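Local coordinates for protein glpG homolog (Haemophilus influenzae, PDB 2NR9), which is a rhomboid-type serine protease of the inner membrane that probably cleaves transmembrane segments of other proteins within the lipid bilayer, at residues 72-84 against 136-148. The protein carries 2 engineered substitutions. Sequence-based numbering, arbitrary orientation.
Sequences WFFIFGGMIERTF and LFDLPEGFFTMLL. With PQE (3,6,12,15,18,21,24-heptaoxahexatriacontan-1-ol), chain F.
Residues 72-84, the C-terminal part of helix 63-84, run antiparallel to segment 136-148, which is largely without regular helix here, with CA atoms paired from Trp72 and Phe144 (8.6 Å) to Thr83 and Leu136 (6.9 Å). No hydrogen bond crosses the interface; the contact is made by side chains. Phe144 holds the Trp72 end. Its ring presents the CD2-CE2 edge to one face of the Trp72 indole in a T-shaped pair, with planes at 80°, while the edge of Phe76 points at the face of Phe144 in an offset edge-to-face pair, centroids 5.6 Å apart. With CG beside its backbone N (chi1 -61°), Phe76 reaches out from the helix to set CZ 3.5 Å from Phe144 CB, and Pro140 CB also meets the edge of the Phe76 ring. Leu147 CD1 lies in the indole plane, against the rim at CZ2. Ile75 CD1 touches Phe144 CZ at 3.7 Å and the alkyl chain of the bound polyether PQE, which also passes Glu141.

Toward the helix end, Phe137 CE2 packs against Met79 CB, and the Met79 sulfur lies obliquely to the Phe137 ring in a Met-aromatic contact, 5.2 Å from SD to the centroid. Thr83 gives its hydroxyl back to the helix, OG1 donating to Met79 O, while its CG2 packs on Leu136 CB at 3.6 Å. Phe84 meets Phe137 rim to rim and also packs edge-to-face with Tyr125 of helix 116-131. That helix, through Val122 and Leu123, also lies against Phe76. Within the rhomboid fold, the contact thus joins the predicted second transmembrane helix and its cytoplasmic end to the loop before the predicted fifth and that helix's first residues, with Phe137 and Leu136 at one end and, at the other, the aromatic cluster of Trp72, Phe76 and Phe144, whose indole lies about 8 Å from the side chain of the nucleophile Ser116.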
ATOM      1  N   TRP A  72       2.155   5.937  -7.473  1.00 50.55           N
ATOM      2  CA  TRP A  72       3.178   5.206  -6.740  1.00 51.40           C
ATOM      3  C   TRP A  72       2.890   3.705  -6.645  1.00 51.11           C
ATOM      4  O   TRP A  72       3.799   2.889  -6.797  1.00 51.50           O
ATOM      5  CB  TRP A  72       3.382   5.816  -5.351  1.00 54.08           C
ATOM      6  CG  TRP A  72       4.119   7.122  -5.375  1.00 56.50           C
ATOM      7  CD1 TRP A  72       3.608   8.349  -5.688  1.00 57.71           C
ATOM      8  CD2 TRP A  72       5.502   7.328  -5.073  1.00 57.88           C
ATOM      9  NE1 TRP A  72       4.592   9.305  -5.604  1.00 58.76           N
ATOM     10  CE2 TRP A  72       5.763   8.705  -5.224  1.00 58.77           C
ATOM     11  CE3 TRP A  72       6.547   6.482  -4.687  1.00 58.89           C
ATOM     12  CZ2 TRP A  72       7.027   9.254  -5.010  1.00 59.77           C
ATOM     13  CZ3 TRP A  72       7.799   7.029  -4.470  1.00 59.53           C
ATOM     14  CH2 TRP A  72       8.029   8.402  -4.629  1.00 59.87           C
ATOM     15  N   PHE A  73       1.634   3.340  -6.399  1.00 49.80           N
ATOM     16  CA  PHE A  73       1.262   1.918  -6.327  1.00 50.21           C
ATOM     17  C   PHE A  73       1.366   1.228  -7.686  1.00 50.12           C
ATOM     18  O   PHE A  73       1.779   0.074  -7.769  1.00 49.45           O
ATOM     19  CB  PHE A  73      -0.150   1.724  -5.756  1.00 49.96           C
ATOM     20  CG  PHE A  73      -0.579   0.263  -5.661  1.00 51.10           C
ATOM     21  CD1 PHE A  73      -0.139  -0.537  -4.618  1.00 50.34           C
ATOM     22  CD2 PHE A  73      -1.415  -0.299  -6.620  1.00 51.05           C
ATOM     23  CE1 PHE A  73      -0.528  -1.867  -4.528  1.00 51.12           C
ATOM     24  CE2 PHE A  73      -1.801  -1.632  -6.540  1.00 50.82           C
ATOM     25  CZ  PHE A  73      -1.366  -2.412  -5.490  1.00 51.10           C
ATOM     26  N   PHE A  74       0.983   1.927  -8.751  1.00 49.57           N
ATOM     27  CA  PHE A  74       1.026   1.320 -10.068  1.00 49.66           C
ATOM     28  C   PHE A  74       2.466   1.013 -10.460  1.00 49.18           C
ATOM     29  O   PHE A  74       2.782  -0.100 -10.880  1.00 48.25           O
ATOM     30  CB  PHE A  74       0.349   2.209 -11.115  1.00 50.91           C
ATOM     31  CG  PHE A  74       0.166   1.538 -12.448  1.00 51.70           C
ATOM     32  CD1 PHE A  74      -0.902   0.676 -12.664  1.00 52.03           C
ATOM     33  CD2 PHE A  74       1.063   1.756 -13.480  1.00 51.44           C
ATOM     34  CE1 PHE A  74      -1.064   0.035 -13.888  1.00 51.76           C
ATOM     35  CE2 PHE A  74       0.904   1.121 -14.703  1.00 52.11           C
ATOM     36  CZ  PHE A  74      -0.164   0.262 -14.906  1.00 51.65           C
ATOM     37  N   ILE A  75       3.347   1.985 -10.249  1.00 48.64           N
ATOM     38  CA  ILE A  75       4.757   1.824 -10.554  1.00 48.04           C
ATOM     39  C   ILE A  75       5.452   0.763  -9.699  1.00 49.30           C
ATOM     40  O   ILE A  75       6.019  -0.185 -10.231  1.00 49.33           O
ATOM     41  CB  ILE A  75       5.525   3.155 -10.412  1.00 48.53           C
ATOM     42  CG1 ILE A  75       5.088   4.142 -11.496  1.00 47.78           C
ATOM     43  CG2 ILE A  75       7.028   2.910 -10.495  1.00 47.93           C
ATOM     44  CD1 ILE A  75       5.886   5.451 -11.497  1.00 49.20           C
ATOM     45  N   PHE A  76       5.397   0.919  -8.376  1.00 50.07           N
ATOM     46  CA  PHE A  76       6.116   0.009  -7.473  1.00 49.93           C
ATOM     47  C   PHE A  76       5.379  -1.288  -7.137  1.00 50.22           C
ATOM     48  O   PHE A  76       6.011  -2.320  -6.901  1.00 49.88           O
ATOM     49  CB  PHE A  76       6.611   0.744  -6.224  1.00 50.64           C
ATOM     50  CG  PHE A  76       7.587   1.861  -6.532  1.00 51.95           C
ATOM     51  CD1 PHE A  76       7.133   3.151  -6.767  1.00 51.96           C
ATOM     52  CD2 PHE A  76       8.944   1.598  -6.672  1.00 51.90           C
ATOM     53  CE1 PHE A  76       8.023   4.173  -7.096  1.00 53.05           C
ATOM     54  CE2 PHE A  76       9.842   2.619  -6.993  1.00 53.03           C
ATOM     55  CZ  PHE A  76       9.379   3.902  -7.210  1.00 52.28           C
ATOM     56  N   GLY A  77       4.052  -1.227  -7.082  1.00 49.85           N
ATOM     57  CA  GLY A  77       3.255  -2.429  -6.910  1.00 48.71           C
ATOM     58  C   GLY A  77       3.489  -3.298  -8.135  1.00 49.64           C
ATOM     59  O   GLY A  77       3.604  -4.527  -8.037  1.00 48.35           O
ATOM     60  N   GLY A  78       3.613  -2.642  -9.289  1.00 48.27           N
ATOM     61  CA  GLY A  78       3.889  -3.324 -10.555  1.00 49.27           C
ATOM     62  C   GLY A  78       5.261  -3.979 -10.561  1.00 50.46           C
ATOM     63  O   GLY A  78       5.402  -5.127 -10.979  1.00 50.32           O
ATOM     64  N   MET A  79       6.283  -3.241 -10.121  1.00 51.43           N
ATOM     65  CA  MET A  79       7.628  -3.814 -10.009  1.00 52.03           C
ATOM     66  C   MET A  79       7.585  -5.104  -9.210  1.00 51.09           C
ATOM     67  O   MET A  79       8.181  -6.102  -9.605  1.00 50.85           O
ATOM     68  CB  MET A  79       8.593  -2.848  -9.322  1.00 53.83           C
ATOM     69  CG  MET A  79       9.013  -1.667 -10.154  1.00 55.73           C
ATOM     70  SD  MET A  79      10.340  -0.762  -9.339  1.00 58.96           S
ATOM     71  CE  MET A  79      10.470   0.676 -10.413  1.00 57.68           C
ATOM     72  N   ILE A  80       6.933  -5.056  -8.050  1.00 49.51           N
ATOM     73  CA  ILE A  80       6.817  -6.231  -7.181  1.00 49.23           C
ATOM     74  C   ILE A  80       6.134  -7.382  -7.900  1.00 49.34           C
ATOM     75  O   ILE A  80       6.628  -8.509  -7.898  1.00 49.46           O
ATOM     76  CB  ILE A  80       6.041  -5.911  -5.872  1.00 48.09           C
ATOM     77  CG1 ILE A  80       6.842  -4.943  -5.000  1.00 47.28           C
ATOM     78  CG2 ILE A  80       5.749  -7.191  -5.094  1.00 47.90           C
ATOM     79  CD1 ILE A  80       6.181  -4.635  -3.667  1.00 48.34           C
ATOM     80  N   GLU A  81       4.999  -7.101  -8.526  1.00 49.82           N
ATOM     81  CA  GLU A  81       4.274  -8.141  -9.237  1.00 51.04           C
ATOM     82  C   GLU A  81       5.115  -8.774 -10.346  1.00 51.76           C
ATOM     83  O   GLU A  81       5.198  -9.997 -10.450  1.00 51.75           O
ATOM     84  CB  GLU A  81       2.965  -7.610  -9.808  1.00 51.05           C
ATOM     85  CG  GLU A  81       2.167  -8.671 -10.536  1.00 51.78           C
ATOM     86  CD  GLU A  81       0.714  -8.308 -10.655  1.00 50.98           C
ATOM     87  OE1 GLU A  81       0.399  -7.106 -10.593  1.00 50.93           O
ATOM     88  OE2 GLU A  81      -0.118  -9.227 -10.807  1.00 51.59           O
ATOM     89  N   ARG A  82       5.747  -7.939 -11.161  1.00 52.27           N
ATOM     90  CA  ARG A  82       6.556  -8.430 -12.274  1.00 53.54           C
ATOM     91  C   ARG A  82       7.844  -9.102 -11.823  1.00 52.95           C
ATOM     92  O   ARG A  82       8.416  -9.908 -12.549  1.00 54.22           O
ATOM     93  CB  ARG A  82       6.867  -7.302 -13.259  1.00 54.59           C
ATOM     94  CG  ARG A  82       5.696  -6.903 -14.137  1.00 56.38           C
ATOM     95  CD  ARG A  82       6.084  -5.814 -15.143  1.00 58.52           C
ATOM     96  NE  ARG A  82       6.242  -4.500 -14.517  1.00 59.63           N
ATOM     97  CZ  ARG A  82       7.405  -3.976 -14.144  1.00 60.47           C
ATOM     98  NH1 ARG A  82       8.535  -4.643 -14.349  1.00 61.35           N
ATOM     99  NH2 ARG A  82       7.442  -2.773 -13.584  1.00 60.18           N
ATOM    100  N   THR A  83       8.278  -8.807 -10.605  1.00 51.98           N
ATOM    101  CA  THR A  83       9.532  -9.353 -10.112  1.00 50.67           C
ATOM    102  C   THR A  83       9.375 -10.569  -9.184  1.00 51.55           C
ATOM    103  O   THR A  83      10.129 -11.542  -9.301  1.00 51.73           O
ATOM    104  CB  THR A  83      10.391  -8.266  -9.450  1.00 49.69           C
ATOM    105  OG1 THR A  83      10.533  -7.159 -10.351  1.00 48.33           O
ATOM    106  CG2 THR A  83      11.761  -8.808  -9.098  1.00 48.79           C
ATOM    107  N   PHE A  84       8.374 -10.541  -8.304  1.00 50.69           N
ATOM    108  CA  PHE A  84       8.179 -11.637  -7.340  1.00 50.28           C
ATOM    109  C   PHE A  84       6.874 -12.435  -7.511  1.00 50.60           C
ATOM    110  O   PHE A  84       6.641 -13.409  -6.795  1.00 50.55           O
ATOM    111  CB  PHE A  84       8.266 -11.113  -5.905  1.00 50.50           C
ATOM    112  CG  PHE A  84       9.460 -10.251  -5.649  1.00 49.47           C
ATOM    113  CD1 PHE A  84       9.347  -8.875  -5.664  1.00 48.79           C
ATOM    114  CD2 PHE A  84      10.701 -10.815  -5.404  1.00 49.20           C
ATOM    115  CE1 PHE A  84      10.443  -8.076  -5.438  1.00 48.62           C
ATOM    116  CE2 PHE A  84      11.806 -10.018  -5.187  1.00 48.31           C
ATOM    117  CZ  PHE A  84      11.673  -8.647  -5.191  1.00 48.17           C
ATOM    118  N   LEU A 136      17.528  -7.683  -8.850  1.00 93.88           N
ATOM    119  CA  LEU A 136      16.165  -7.719  -9.356  1.00 94.99           C
ATOM    120  C   LEU A 136      15.570  -6.333  -9.614  1.00 95.84           C
ATOM    121  O   LEU A 136      14.440  -6.213 -10.085  1.00 95.80           O
ATOM    122  CB  LEU A 136      15.281  -8.551  -8.423  1.00 95.10           C
ATOM    123  CG  LEU A 136      15.703  -8.561  -6.950  1.00 95.02           C
ATOM    124  CD1 LEU A 136      15.710  -7.163  -6.358  1.00 95.13           C
ATOM    125  CD2 LEU A 136      14.821  -9.492  -6.134  1.00 95.20           C
ATOM    126  N   PHE A 137      16.344  -5.292  -9.318  1.00 97.14           N
ATOM    127  CA  PHE A 137      15.924  -3.917  -9.582  1.00 98.70           C
ATOM    128  C   PHE A 137      17.097  -3.095 -10.107  1.00100.47           C
ATOM    129  O   PHE A 137      18.257  -3.429  -9.863  1.00100.58           O
ATOM    130  CB  PHE A 137      15.339  -3.262  -8.328  1.00 97.98           C
ATOM    131  CG  PHE A 137      14.149  -3.983  -7.762  1.00 97.42           C
ATOM    132  CD1 PHE A 137      14.225  -4.605  -6.527  1.00 97.18           C
ATOM    133  CD2 PHE A 137      12.965  -4.063  -8.474  1.00 97.14           C
ATOM    134  CE1 PHE A 137      13.132  -5.268  -6.001  1.00 96.94           C
ATOM    135  CE2 PHE A 137      11.873  -4.734  -7.958  1.00 96.96           C
ATOM    136  CZ  PHE A 137      11.959  -5.337  -6.719  1.00 96.95           C
ATOM    137  N   ASP A 138      16.790  -2.014 -10.817  1.00102.65           N
ATOM    138  CA  ASP A 138      17.823  -1.162 -11.396  1.00104.79           C
ATOM    139  C   ASP A 138      17.588   0.316 -11.091  1.00106.23           C
ATOM    140  O   ASP A 138      17.609   1.153 -11.992  1.00106.40           O
ATOM    141  CB  ASP A 138      17.901  -1.377 -12.911  1.00104.96           C
ATOM    142  CG  ASP A 138      18.260  -2.805 -13.281  1.00105.20           C
ATOM    143  OD1 ASP A 138      17.880  -3.246 -14.386  1.00105.27           O
ATOM    144  OD2 ASP A 138      18.902  -3.493 -12.460  1.00105.30           O
ATOM    145  N   LEU A 139      17.363   0.630  -9.818  1.00108.03           N
ATOM    146  CA  LEU A 139      17.139   2.011  -9.390  1.00109.73           C
ATOM    147  C   LEU A 139      15.753   2.522  -9.788  1.00110.99           C
ATOM    148  O   LEU A 139      15.249   2.188 -10.861  1.00111.17           O
ATOM    149  CB  LEU A 139      18.219   2.935  -9.964  1.00109.70           C
ATOM    150  CG  LEU A 139      19.668   2.635  -9.573  1.00109.78           C
ATOM    151  CD1 LEU A 139      20.621   3.570 -10.300  1.00109.82           C
ATOM    152  CD2 LEU A 139      19.852   2.742  -8.067  1.00109.82           C
ATOM    153  N   PRO A 140      15.133   3.337  -8.916  1.00112.10           N
ATOM    154  CA  PRO A 140      13.816   3.924  -9.179  1.00112.89           C
ATOM    155  C   PRO A 140      13.843   4.795 -10.433  1.00113.76           C
ATOM    156  O   PRO A 140      13.469   4.340 -11.514  1.00113.90           O
ATOM    157  CB  PRO A 140      13.566   4.792  -7.939  1.00112.63           C
ATOM    158  CG  PRO A 140      14.437   4.203  -6.882  1.00112.44           C
ATOM    159  CD  PRO A 140      15.656   3.723  -7.595  1.00112.24           C
ATOM    160  N   GLU A 141      14.273   6.044 -10.275  1.00114.71           N
ATOM    161  CA  GLU A 141      14.403   6.977 -11.392  1.00115.55           C
ATOM    162  C   GLU A 141      15.342   8.109 -11.005  1.00116.09           C
ATOM    163  O   GLU A 141      16.065   8.650 -11.842  1.00116.14           O
ATOM    164  CB  GLU A 141      13.043   7.557 -11.790  1.00115.64           C
ATOM    165  CG  GLU A 141      12.066   6.550 -12.367  1.00115.83           C
ATOM    166  CD  GLU A 141      10.818   7.207 -12.924  1.00115.93           C
ATOM    167  OE1 GLU A 141       9.859   6.480 -13.257  1.00116.09           O
ATOM    168  OE2 GLU A 141      10.795   8.452 -13.027  1.00115.86           O
ATOM    169  N   GLY A 142      15.333   8.447  -9.720  1.00116.73           N
ATOM    170  CA  GLY A 142      16.146   9.535  -9.196  1.00117.57           C
ATOM    171  C   GLY A 142      15.286  10.482  -8.383  1.00118.21           C
ATOM    172  O   GLY A 142      15.785  11.218  -7.530  1.00118.24           O
ATOM    173  N   PHE A 143      13.980  10.441  -8.638  1.00118.85           N
ATOM    174  CA  PHE A 143      13.028  11.292  -7.936  1.00119.42           C
ATOM    175  C   PHE A 143      12.239  10.467  -6.922  1.00119.78           C
ATOM    176  O   PHE A 143      11.936  10.938  -5.826  1.00119.79           O
ATOM    177  CB  PHE A 143      12.070  11.950  -8.931  1.00119.52           C
ATOM    178  CG  PHE A 143      12.741  12.451 -10.180  1.00119.65           C
ATOM    179  CD1 PHE A 143      12.638  11.743 -11.367  1.00119.66           C
ATOM    180  CD2 PHE A 143      13.512  13.602 -10.158  1.00119.66           C
ATOM    181  CE1 PHE A 143      13.259  12.192 -12.516  1.00119.65           C
ATOM    182  CE2 PHE A 143      14.141  14.052 -11.304  1.00119.69           C
ATOM    183  CZ  PHE A 143      14.015  13.345 -12.483  1.00119.68           C
ATOM    184  N   PHE A 144      11.901   9.235  -7.300  1.00120.22           N
ATOM    185  CA  PHE A 144      11.164   8.333  -6.418  1.00120.63           C
ATOM    186  C   PHE A 144      12.059   7.803  -5.299  1.00121.21           C
ATOM    187  O   PHE A 144      11.594   7.100  -4.400  1.00121.10           O
ATOM    188  CB  PHE A 144      10.549   7.172  -7.207  1.00120.28           C
ATOM    189  CG  PHE A 144       9.480   7.594  -8.179  1.00119.96           C
ATOM    190  CD1 PHE A 144       9.749   7.674  -9.535  1.00119.88           C
ATOM    191  CD2 PHE A 144       8.210   7.920  -7.734  1.00119.82           C
ATOM    192  CE1 PHE A 144       8.765   8.057 -10.430  1.00119.78           C
ATOM    193  CE2 PHE A 144       7.225   8.307  -8.623  1.00119.68           C
ATOM    194  CZ  PHE A 144       7.503   8.376  -9.971  1.00119.69           C
ATOM    195  N   THR A 145      13.348   8.118  -5.382  1.00122.03           N
ATOM    196  CA  THR A 145      14.306   7.734  -4.352  1.00122.84           C
ATOM    197  C   THR A 145      14.391   8.858  -3.325  1.00123.46           C
ATOM    198  O   THR A 145      14.546   8.614  -2.127  1.00123.55           O
ATOM    199  CB  THR A 145      15.710   7.492  -4.944  1.00122.78           C
ATOM    200  OG1 THR A 145      15.633   6.516  -5.989  1.00122.77           O
ATOM    201  CG2 THR A 145      16.668   7.003  -3.868  1.00122.78           C
ATOM    202  N   MET A 146      14.289  10.093  -3.813  1.00124.14           N
ATOM    203  CA  MET A 146      14.310  11.277  -2.960  1.00124.72           C
ATOM    204  C   MET A 146      13.026  11.378  -2.150  1.00125.02           C
ATOM    205  O   MET A 146      13.058  11.451  -0.923  1.00124.99           O
ATOM    206  CB  MET A 146      14.477  12.542  -3.808  1.00124.89           C
ATOM    207  CG  MET A 146      15.872  12.751  -4.368  1.00125.09           C
ATOM    208  SD  MET A 146      17.064  13.193  -3.088  1.00125.21           S
ATOM    209  CE  MET A 146      18.547  13.406  -4.070  1.00125.24           C
ATOM    210  N   LEU A 147      11.896  11.393  -2.850  1.00125.48           N
ATOM    211  CA  LEU A 147      10.594  11.492  -2.206  1.00125.99           C
ATOM    212  C   LEU A 147      10.391  10.368  -1.195  1.00126.37           C
ATOM    213  O   LEU A 147       9.282   9.861  -1.022  1.00126.39           O
ATOM    214  CB  LEU A 147       9.476  11.493  -3.250  1.00126.02           C
ATOM    215  CG  LEU A 147       9.558  12.611  -4.296  1.00126.05           C
ATOM    216  CD1 LEU A 147       8.438  12.487  -5.317  1.00126.06           C
ATOM    217  CD2 LEU A 147       9.533  13.979  -3.630  1.00126.06           C
ATOM    218  N   LEU A 148      11.486   9.964  -0.553  1.00126.81           N
ATOM    219  CA  LEU A 148      11.454   8.939   0.482  1.00127.27           C
ATOM    220  C   LEU A 148      12.065   9.501   1.760  1.00127.47           C
ATOM    221  O   LEU A 148      11.720   9.087   2.866  1.00127.48           O
ATOM    222  CB  LEU A 148      12.216   7.691   0.033  1.00127.36           C
ATOM    223  CG  LEU A 148      11.632   6.931  -1.160  1.00127.45           C
ATOM    224  CD1 LEU A 148      12.551   5.791  -1.573  1.00127.51           C
ATOM    225  CD2 LEU A 148      10.239   6.412  -0.835  1.00127.45           C
TER
HETATM  226  O47 PQE F 205     -13.859  16.643  -8.673  0.65 57.02           O
HETATM  227  C68 PQE F 205     -13.117  17.338  -7.659  0.65 59.42           C
HETATM  228  C52 PQE F 205     -12.998  16.460  -6.415  0.65 60.51           C
HETATM  229  O70 PQE F 205     -12.230  17.140  -5.421  0.65 61.67           O
HETATM  230  C55 PQE F 205     -10.855  16.755  -5.448  0.65 62.12           C
HETATM  231  C58 PQE F 205     -10.028  17.742  -4.631  0.65 63.29           C
HETATM  232  O71 PQE F 205      -8.652  17.634  -4.996  0.65 64.45           O
HETATM  233  C61 PQE F 205      -8.175  18.822  -5.629  0.65 65.55           C
HETATM  234  C62 PQE F 205      -9.281  19.421  -6.492  0.65 66.25           C
HETATM  235  C63 PQE F 205      -8.748  19.869  -7.848  0.65 67.25           C
HETATM  236  C66 PQE F 205      -7.653  18.936  -8.353  1.00 67.94           C
HETATM  237  C67 PQE F 205      -8.209  17.916  -9.339  1.00 69.16           C
HETATM  238  O72 PQE F 205      -7.175  17.001  -9.706  1.00 70.90           O
HETATM  239  C65 PQE F 205      -7.640  16.026 -10.641  1.00 71.66           C
HETATM  240  C64 PQE F 205      -6.538  15.008 -10.926  1.00 71.77           C
HETATM  241  O73 PQE F 205      -7.074  13.910 -11.668  1.00 72.10           O
HETATM  242  C60 PQE F 205      -8.177  13.296 -11.002  1.00 72.48           C
HETATM  243  C59 PQE F 205      -8.064  11.779 -11.116  1.00 72.94           C
HETATM  244  O74 PQE F 205      -9.249  11.166 -10.605  1.00 73.48           O
HETATM  245  C57 PQE F 205      -9.036   9.799 -10.251  1.00 74.01           C
HETATM  246  C56 PQE F 205      -8.159   9.119 -11.299  1.00 74.41           C
HETATM  247  O75 PQE F 205      -6.886   8.791 -10.736  1.00 74.79           O
HETATM  248  C54 PQE F 205      -5.863   8.765 -11.732  1.00 75.53           C
HETATM  249  C53 PQE F 205      -4.632   8.045 -11.189  1.00 76.19           C
HETATM  250  O76 PQE F 205      -4.136   7.136 -12.171  1.00 76.71           O
HETATM  251  C51 PQE F 205      -2.710   7.176 -12.260  1.00 77.61           C
HETATM  252  C50 PQE F 205      -2.207   6.040 -13.149  1.00 78.26           C
HETATM  253  C49 PQE F 205      -0.708   5.821 -12.963  1.00 79.10           C
HETATM  254  C48 PQE F 205       0.039   5.904 -14.289  1.00 79.87           C
HETATM  255  C47 PQE F 205       1.543   5.770 -14.077  1.00 80.93           C
HETATM  256  C46 PQE F 205       2.274   7.041 -14.499  1.00 82.01           C
HETATM  257  C45 PQE F 205       3.662   7.114 -13.871  1.00 83.01           C
HETATM  258  C44 PQE F 205       4.287   8.494 -14.065  1.00 83.92           C
HETATM  259  C43 PQE F 205       5.737   8.520 -13.584  1.00 84.67           C
HETATM  260  C42 PQE F 205       6.670   9.063 -14.663  1.00 85.18           C
HETATM  261  C41 PQE F 205       7.759   9.948 -14.064  1.00 85.49           C
HETATM  262  C40 PQE F 205       7.940  11.217 -14.874  1.00 85.76           C